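PDB 1QO8: probable fumarate reductase Ifc3 from Shewanella frigidimarina, which catalyses the essentially one-way reduction of fumarate to succinate in vitro, using one FAD and four covalently bound c-type hemes per subunit. Local coordinates for residues Val25-Thr30 and Gly291-Tyr296; Lys99-Gly104 and Arg268-Val273. All blocks are in the same frame, centred on the assembly; numbering follows the deposited sequence.

Contact 1. Residues Val25-Thr30 and Gly291-Tyr296; sequences VTDSET and GKHTGY. With HEM (protoporphyrin IX containing Fe), chain F.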
loop_
_atom_site.group_PDB
_atom_site.type_symbol
_atom_site.label_atom_id
_atom_site.label_comp_id
_atom_site.label_asym_id
_atom_site.label_seq_id
_atom_site.Cartn_x
_atom_site.Cartn_y
_atom_site.Cartn_z
ATOM N N VAL A 25 13.181 -10.860 -37.374
ATOM C CA VAL A 25 11.843 -10.185 -37.254
ATOM C C VAL A 25 11.973 -9.105 -36.211
ATOM O O VAL A 25 12.501 -9.372 -35.134
ATOM C CB VAL A 25 10.795 -11.230 -36.946
ATOM C CG1 VAL A 25 9.385 -10.575 -36.875
ATOM C CG2 VAL A 25 10.883 -12.360 -37.946
ATOM N N THR A 26 11.716 -7.827 -36.454
ATOM C CA THR A 26 11.758 -6.845 -35.401
ATOM C C THR A 26 10.592 -6.992 -34.383
ATOM O O THR A 26 9.581 -7.668 -34.594
ATOM C CB THR A 26 11.701 -5.404 -35.935
ATOM O OG1 THR A 26 10.418 -5.231 -36.601
ATOM C CG2 THR A 26 12.849 -5.230 -36.946
ATOM N N ASP A 27 10.829 -6.444 -33.194
ATOM C CA ASP A 27 9.821 -6.508 -32.110
ATOM C C ASP A 27 8.455 -6.019 -32.578
ATOM O O ASP A 27 7.509 -6.766 -32.356
ATOM C CB ASP A 27 10.359 -5.756 -30.884
ATOM C CG ASP A 27 11.502 -6.622 -30.324
ATOM O OD1 ASP A 27 11.508 -7.863 -30.339
ATOM O OD2 ASP A 27 12.399 -5.978 -29.773
ATOM N N SER A 28 8.419 -4.907 -33.313
ATOM C CA SER A 28 7.206 -4.354 -33.816
ATOM C C SER A 28 6.727 -5.107 -35.055
ATOM O O SER A 28 5.656 -4.682 -35.529
ATOM C CB SER A 28 7.221 -2.871 -34.117
ATOM O OG SER A 28 7.841 -2.076 -33.164
ATOM N N GLU A 29 7.362 -6.155 -35.574
ATOM C CA GLU A 29 6.916 -6.833 -36.801
ATOM C C GLU A 29 6.579 -5.955 -37.977
ATOM O O GLU A 29 5.659 -6.142 -38.807
ATOM C CB GLU A 29 5.799 -7.831 -36.449
ATOM C CG GLU A 29 6.223 -8.728 -35.252
ATOM C CD GLU A 29 5.148 -9.651 -34.759
ATOM O OE1 GLU A 29 3.955 -9.611 -35.213
ATOM O OE2 GLU A 29 5.361 -10.553 -33.911
ATOM N N THR A 30 7.325 -4.873 -38.143
ATOM C CA THR A 30 7.049 -3.789 -39.062
ATOM C C THR A 30 7.019 -4.261 -40.499
ATOM O O THR A 30 6.015 -4.317 -41.219
ATOM C CB THR A 30 8.156 -2.718 -38.846
ATOM O OG1 THR A 30 8.097 -2.413 -37.435
ATOM C CG2 THR A 30 7.902 -1.437 -39.618
ATOM N N GLY A 291 11.878 -7.554 -25.518
ATOM C CA GLY A 291 11.271 -7.454 -26.825
ATOM C C GLY A 291 10.890 -8.864 -27.196
ATOM O O GLY A 291 11.672 -9.807 -26.909
ATOM N N LYS A 292 9.732 -8.975 -27.863
ATOM C CA LYS A 292 9.245 -10.316 -28.208
ATOM C C LYS A 292 10.258 -11.088 -29.065
ATOM O O LYS A 292 10.244 -12.315 -29.008
ATOM C CB LYS A 292 7.962 -10.072 -29.043
ATOM C CG LYS A 292 7.384 -11.322 -29.722
ATOM C CD LYS A 292 6.048 -10.937 -30.403
ATOM C CE LYS A 292 5.327 -12.196 -30.951
ATOM N NZ LYS A 292 4.171 -11.627 -31.788
ATOM N N HIS A 293 10.859 -10.420 -30.019
ATOM C CA HIS A 293 11.719 -11.184 -30.977
ATOM C C HIS A 293 13.183 -11.068 -30.558
ATOM O O HIS A 293 13.974 -11.964 -30.567
ATOM C CB HIS A 293 11.526 -10.582 -32.412
ATOM C CG HIS A 293 10.141 -11.071 -32.812
ATOM N ND1 HIS A 293 9.062 -10.262 -33.130
ATOM C CD2 HIS A 293 9.681 -12.324 -32.887
ATOM C CE1 HIS A 293 8.024 -11.032 -33.404
ATOM N NE2 HIS A 293 8.371 -12.291 -33.233
ATOM N N THR A 294 13.523 -9.862 -30.110
ATOM C CA THR A 294 14.937 -9.573 -29.865
ATOM C C THR A 294 15.362 -10.011 -28.472
ATOM O O THR A 294 16.529 -10.217 -28.256
ATOM C CB THR A 294 15.146 -8.077 -30.062
ATOM O OG1 THR A 294 14.624 -7.338 -29.004
ATOM C CG2 THR A 294 14.508 -7.637 -31.354
ATOM N N GLY A 295 14.422 -10.190 -27.534
ATOM C CA GLY A 295 14.816 -10.659 -26.207
ATOM C C GLY A 295 15.113 -9.449 -25.344
ATOM O O GLY A 295 14.647 -8.314 -25.607
ATOM N N TYR A 296 15.976 -9.644 -24.358
ATOM C CA TYR A 296 16.252 -8.645 -23.342
ATOM C C TYR A 296 17.407 -7.791 -23.753
ATOM O O TYR A 296 18.449 -8.338 -24.172
ATOM C CB TYR A 296 16.564 -9.266 -21.990
ATOM C CG TYR A 296 15.386 -9.977 -21.341
ATOM C CD1 TYR A 296 14.990 -11.247 -21.745
ATOM C CD2 TYR A 296 14.670 -9.359 -20.333
ATOM C CE1 TYR A 296 13.922 -11.850 -21.119
ATOM C CE2 TYR A 296 13.612 -9.977 -19.697
ATOM C CZ TYR A 296 13.231 -11.199 -20.102
ATOM O OH TYR A 296 12.185 -11.842 -19.500
HETATM C CHA HEM F . 7.971 -15.028 -36.960
HETATM C CHB HEM F . 10.412 -18.239 -39.728
HETATM C CHC HEM F . 7.391 -17.553 -43.450
HETATM C CHD HEM F . 4.934 -14.399 -40.700
HETATM C C1A HEM F . 8.906 -15.931 -37.447
HETATM C C2A HEM F . 10.096 -16.308 -36.704
HETATM C C3A HEM F . 10.723 -17.202 -37.467
HETATM C C4A HEM F . 9.979 -17.408 -38.677
HETATM C CMA HEM F . 12.024 -17.974 -37.192
HETATM C CAA HEM F . 10.517 -15.767 -35.311
HETATM C CBA HEM F . 9.909 -16.156 -33.994
HETATM C CGA HEM F . 10.493 -15.859 -32.632
HETATM O O1A HEM F . 10.431 -16.860 -31.814
HETATM O O2A HEM F . 10.977 -14.735 -32.282
HETATM C C1B HEM F . 9.748 -18.414 -40.918
HETATM C C2B HEM F . 10.010 -19.444 -41.920
HETATM C C3B HEM F . 9.145 -19.292 -42.929
HETATM C C4B HEM F . 8.360 -18.117 -42.622
HETATM C CMB HEM F . 11.072 -20.553 -41.738
HETATM C CAB HEM F . 8.923 -20.176 -44.158
HETATM C CBB HEM F . 8.950 -21.518 -44.328
HETATM C C1C HEM F . 6.489 -16.580 -43.044
HETATM C C2C HEM F . 5.441 -15.994 -43.855
HETATM C C3C HEM F . 4.767 -15.181 -43.094
HETATM C C4C HEM F . 5.354 -15.162 -41.782
HETATM C CMC HEM F . 5.212 -16.345 -45.347
HETATM C CAC HEM F . 3.457 -14.365 -43.349
HETATM C CBC HEM F . 2.425 -14.943 -44.014
HETATM C C1D HEM F . 5.489 -14.298 -39.443
HETATM C C2D HEM F . 5.042 -13.484 -38.344
HETATM C C3D HEM F . 5.866 -13.689 -37.332
HETATM C C4D HEM F . 6.912 -14.628 -37.758
HETATM C CMD HEM F . 3.771 -12.587 -38.443
HETATM C CAD HEM F . 5.853 -13.158 -35.871
HETATM C CBD HEM F . 5.253 -14.297 -34.981
HETATM C CGD HEM F . 3.967 -14.922 -35.486
HETATM O O1D HEM F . 3.065 -14.112 -35.863
HETATM O O2D HEM F . 3.813 -16.164 -35.532
HETATM N NA HEM F . 8.892 -16.555 -38.690
HETATM N NB HEM F . 8.724 -17.646 -41.378
HETATM N NC HEM F . 6.442 -16.018 -41.775
HETATM N ND HEM F . 6.618 -14.966 -39.054
HETATM FE FE HEM F . 7.600 -16.338 -40.222
#
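The carboxylate of D27 grips the turn at H293-T294 with both oxygens. D27 OD1 takes two backbone amides, H293 N at 2.7 Å, nearly along the C-O axis, and T294 N at 2.8 Å on its syn lone pair; D27 OD2 accepts from T294 OG1 at 2.7 Å, also syn. An alanine in place of D27 removes the carboxylate that accepts from both amides and the hydroxyl, and would probably loosen the turn against the 25-30 loop. The H293 ring is sandwiched: V25 CG1 makes a CH-pi contact 3.9 Å from the ring centroid, and CG of K292 covers the opposite face. H293 ND1 donates to T26 O at 3.0 Å, a bent bond (137°) that reaches the carbonyl from above its plane. The same oxygen accepts from E29 N, closing the type I turn T26-E29, so the turn that presents D27 also holds the imidazole. The extended K292 chain brings NZ to E29 OE2 in a salt bridge, with OE2 less surely placed, while E29 OE1 is bonded to T66. V25 CG2 lies against the heme c #1 porphyrin near its meso carbon CHA, and E29 and H293 belong to that heme's pocket. The loop between helices 5-12 and 30-40 of the cytochrome domain meets the flavoprotein part at the hairpin joining strands 284-291 and 295-301, with G291 and G295 as a hydrogen-bonded antiparallel pair.

Contact 2. Residues Lys99-Gly104 and Arg268-Val273; sequences KSWDDG and RLNSRV. With FAD (flavin-adenine dinucleotide), chain G.
An irregular loop, K99-G104, lies beside the start of strand 271-278, an edge strand, within this chain, of a four-stranded mixed sheet in the FAD-binding domain; the CA atoms of D102 and R272 are 7.9 Å apart. Within the loop S100 OG accepts from D102 N, forming an ST turn, and the backbone makes an inverse gamma turn about D102. Both W101 and D102 point toward the strand. The indole, CG between backbone N and carbonyl carbon (chi1 68°), brings W101 CH2 to 3.3 Å from N270 O, with R272 N at the ring edge. D102 CB covers one indole face. The D102 carboxylate forms a salt bridge through OD1 to R272 NH1 at 2.8 Å, the two flat groups turned 64° apart. R272 NH2 has a second acid, D339, an FAD-binding residue, so two carboxylates hold the guanidinium beside the adenine. V273 reads the adenine edge with its backbone: N donates to FAD N1A at 3.0 Å and O accepts from FAD N6A at 2.8 Å. N270 ND2 is bonded to D27 O, whereas N270 OD1 accepts from a water 2.7 Å away, which in turn accepts from W101 NE1 at 3.0 Å.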
loop_
_atom_site.group_PDB
_atom_site.type_symbol
_atom_site.label_atom_id
_atom_site.label_comp_id
_atom_site.label_asym_id
_atom_site.label_seq_id
_atom_site.Cartn_x
_atom_site.Cartn_y
_atom_site.Cartn_z
ATOM N N LYS A 99 2.271 -20.235 -25.852
ATOM C CA LYS A 99 2.048 -19.340 -24.725
ATOM C C LYS A 99 2.423 -17.946 -25.191
ATOM O O LYS A 99 3.275 -17.831 -26.071
ATOM C CB LYS A 99 2.952 -19.794 -23.554
ATOM C CG LYS A 99 2.387 -21.115 -22.990
ATOM C CD LYS A 99 3.344 -21.771 -22.007
ATOM C CE LYS A 99 4.044 -23.015 -22.536
ATOM N NZ LYS A 99 3.239 -24.274 -22.400
ATOM N N SER A 100 1.739 -16.948 -24.664
ATOM C CA SER A 100 2.157 -15.579 -24.854
ATOM C C SER A 100 3.678 -15.466 -24.788
ATOM O O SER A 100 4.350 -15.981 -23.904
ATOM C CB SER A 100 1.588 -14.637 -23.782
ATOM O OG SER A 100 2.110 -13.317 -24.058
ATOM N N TRP A 101 4.217 -14.570 -25.621
ATOM C CA TRP A 101 5.670 -14.336 -25.567
ATOM C C TRP A 101 6.010 -13.699 -24.224
ATOM O O TRP A 101 7.155 -13.721 -23.782
ATOM C CB TRP A 101 5.996 -13.337 -26.661
ATOM C CG TRP A 101 5.502 -11.921 -26.539
ATOM C CD1 TRP A 101 4.343 -11.441 -27.093
ATOM C CD2 TRP A 101 6.169 -10.804 -25.920
ATOM N NE1 TRP A 101 4.249 -10.112 -26.776
ATOM C CE2 TRP A 101 5.346 -9.662 -26.121
ATOM C CE3 TRP A 101 7.361 -10.660 -25.179
ATOM C CZ2 TRP A 101 5.650 -8.403 -25.620
ATOM C CZ3 TRP A 101 7.701 -9.388 -24.710
ATOM C CH2 TRP A 101 6.812 -8.280 -24.901
ATOM N N ASP A 102 5.071 -12.912 -23.705
ATOM C CA ASP A 102 5.336 -12.114 -22.522
ATOM C C ASP A 102 5.054 -12.938 -21.262
ATOM O O ASP A 102 3.970 -12.991 -20.699
ATOM C CB ASP A 102 4.560 -10.811 -22.598
ATOM C CG ASP A 102 4.819 -9.952 -21.373
ATOM O OD1 ASP A 102 5.602 -10.372 -20.495
ATOM O OD2 ASP A 102 4.192 -8.868 -21.324
ATOM N N ASP A 103 6.038 -13.673 -20.815
ATOM C CA ASP A 103 5.947 -14.706 -19.800
ATOM C C ASP A 103 6.452 -14.226 -18.453
ATOM O O ASP A 103 6.880 -15.042 -17.643
ATOM C CB ASP A 103 6.765 -15.937 -20.225
ATOM C CG ASP A 103 8.145 -15.677 -20.814
ATOM O OD1 ASP A 103 8.684 -14.538 -20.826
ATOM O OD2 ASP A 103 8.746 -16.687 -21.276
ATOM N N GLY A 104 6.367 -12.958 -18.109
ATOM C CA GLY A 104 6.932 -12.480 -16.853
ATOM C C GLY A 104 8.369 -11.979 -17.049
ATOM O O GLY A 104 8.690 -11.456 -18.116
ATOM N N ARG A 268 7.809 1.540 -30.506
ATOM C CA ARG A 268 8.278 0.152 -30.570
ATOM C C ARG A 268 7.275 -0.724 -29.845
ATOM O O ARG A 268 7.256 -0.675 -28.625
ATOM C CB ARG A 268 9.639 0.060 -29.905
ATOM C CG ARG A 268 10.795 -0.790 -30.260
ATOM C CD ARG A 268 12.140 -0.365 -29.567
ATOM N NE ARG A 268 12.837 0.678 -30.320
ATOM C CZ ARG A 268 14.197 0.818 -30.226
ATOM N NH1 ARG A 268 14.865 0.016 -29.389
ATOM N NH2 ARG A 268 14.873 1.715 -30.924
ATOM N N LEU A 269 6.608 -1.629 -30.504
ATOM C CA LEU A 269 5.567 -2.492 -30.027
ATOM C C LEU A 269 6.190 -3.768 -29.518
ATOM O O LEU A 269 7.369 -4.087 -29.723
ATOM C CB LEU A 269 4.591 -2.682 -31.205
ATOM C CG LEU A 269 3.812 -1.389 -31.630
ATOM C CD1 LEU A 269 3.090 -1.584 -32.948
ATOM C CD2 LEU A 269 2.909 -0.971 -30.503
ATOM N N ASN A 270 5.372 -4.552 -28.830
ATOM C CA ASN A 270 5.718 -5.843 -28.206
ATOM C C ASN A 270 7.099 -5.716 -27.520
ATOM O O ASN A 270 7.894 -6.655 -27.534
ATOM C CB ASN A 270 5.669 -6.943 -29.225
ATOM C CG ASN A 270 4.478 -6.868 -30.152
ATOM O OD1 ASN A 270 3.304 -7.069 -29.735
ATOM N ND2 ASN A 270 4.717 -6.647 -31.476
ATOM N N SER A 271 7.299 -4.630 -26.786
ATOM C CA SER A 271 8.498 -4.296 -26.033
ATOM C C SER A 271 8.103 -3.905 -24.596
ATOM O O SER A 271 7.686 -2.773 -24.330
ATOM C CB SER A 271 9.115 -3.042 -26.716
ATOM O OG SER A 271 9.388 -3.502 -28.045
ATOM N N ARG A 272 8.209 -4.870 -23.705
ATOM C CA ARG A 272 7.932 -4.672 -22.302
ATOM C C ARG A 272 9.165 -4.272 -21.474
ATOM O O ARG A 272 10.198 -5.000 -21.375
ATOM C CB ARG A 272 7.338 -5.968 -21.722
ATOM C CG ARG A 272 6.994 -5.761 -20.248
ATOM C CD ARG A 272 6.300 -7.054 -19.813
ATOM N NE ARG A 272 5.590 -6.785 -18.587
ATOM C CZ ARG A 272 5.140 -7.752 -17.781
ATOM N NH1 ARG A 272 5.291 -9.027 -18.092
ATOM N NH2 ARG A 272 4.517 -7.385 -16.659
ATOM N N VAL A 273 8.989 -3.108 -20.852
ATOM C CA VAL A 273 10.016 -2.630 -19.944
ATOM C C VAL A 273 9.848 -3.435 -18.631
ATOM O O VAL A 273 8.701 -3.581 -18.172
ATOM C CB VAL A 273 9.905 -1.132 -19.659
ATOM C CG1 VAL A 273 10.852 -0.799 -18.479
ATOM C CG2 VAL A 273 10.258 -0.286 -20.879
HETATM P PA FAD G . -3.046 3.807 -20.618
HETATM O O1A FAD G . -3.888 4.456 -21.673
HETATM O O2A FAD G . -3.419 2.633 -20.054
HETATM O O5B FAD G . -1.831 3.289 -21.470
HETATM C C5B FAD G . -0.597 2.726 -20.862
HETATM C C4B FAD G . 0.292 2.099 -22.049
HETATM O O4B FAD G . 1.504 1.566 -21.322
HETATM C C3B FAD G . -0.367 0.804 -22.629
HETATM O O3B FAD G . -0.684 0.751 -23.947
HETATM C C2B FAD G . 0.395 -0.385 -21.937
HETATM O O2B FAD G . 0.502 -1.590 -22.735
HETATM C C1B FAD G . 1.751 0.211 -21.872
HETATM N N9A FAD G . 2.599 -0.393 -20.837
HETATM C C8A FAD G . 2.241 -0.845 -19.592
HETATM N N7A FAD G . 3.229 -1.435 -18.976
HETATM C C5A FAD G . 4.310 -1.376 -19.850
HETATM C C6A FAD G . 5.663 -1.923 -19.800
HETATM N N6A FAD G . 6.147 -2.587 -18.787
HETATM N N1A FAD G . 6.429 -1.617 -20.877
HETATM C C2A FAD G . 5.945 -0.994 -22.005
HETATM N N3A FAD G . 4.704 -0.477 -22.140
HETATM C C4A FAD G . 3.947 -0.733 -21.039
HETATM N N1 FAD G . -11.277 8.774 -17.854
HETATM C C2 FAD G . -11.695 9.963 -18.196
HETATM O O2 FAD G . -11.328 11.013 -17.782
HETATM N N3 FAD G . -12.711 10.163 -19.179
HETATM C C4 FAD G . -13.217 9.003 -19.758
HETATM O O4 FAD G . -14.107 9.089 -20.556
HETATM C C4X FAD G . -12.774 7.685 -19.309
HETATM N N5 FAD G . -13.320 6.576 -19.831
HETATM C C5X FAD G . -12.865 5.349 -19.485
HETATM C C6 FAD G . -13.468 4.233 -20.081
HETATM C C7 FAD G . -13.024 2.974 -19.757
HETATM C C7M FAD G . -13.612 1.733 -20.350
HETATM C C8 FAD G . -11.918 2.849 -18.841
HETATM C C8M FAD G . -11.378 1.485 -18.535
HETATM C C9 FAD G . -11.306 3.941 -18.280
HETATM C C9A FAD G . -11.746 5.210 -18.576
HETATM N N10 FAD G . -11.222 6.402 -18.038
HETATM C C10 FAD G . -11.696 7.613 -18.368
HETATM C "C1'" FAD G . -9.867 6.392 -17.401
HETATM C "C2'" FAD G . -8.804 6.940 -18.412
HETATM O "O2'" FAD G . -9.255 6.318 -19.662
HETATM C "C3'" FAD G . -7.491 6.193 -18.069
HETATM O "O3'" FAD G . -7.089 6.468 -16.721
HETATM C "C4'" FAD G . -6.341 6.960 -18.805
HETATM O "O4'" FAD G . -6.615 6.713 -20.218
HETATM C "C5'" FAD G . -5.018 6.193 -18.443
HETATM O "O5'" FAD G . -4.006 6.728 -19.507
HETATM P P FAD G . -2.509 6.367 -19.468
HETATM O O1P FAD G . -1.911 7.127 -20.630
HETATM O O2P FAD G . -2.135 6.644 -18.154
HETATM O O3P FAD G . -2.512 4.922 -19.573
HETATM O O HOH W 1 2.485 -7.789 -27.222
#

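The centres of contacts 1 and 2 are about 9 Å apart, and the two touch directly: N270, L269 and W101 of contact 2 meet D27, S28 and K292 of contact 1, with S28 OG accepting from L269 N. Along the chain the order is 25-30, 99-104, 268-273, 291-296, so both segments of contact 2 fall between those of contact 1. Both reach the mixed sheet containing strands 271-278, 284-291 and 295-301. Contact 1 ties the heme-bearing loop to this sheet, while contact 2 packs a further loop on the strand that binds the adenine; the two probably form one continuous patch between heme and flavin regions.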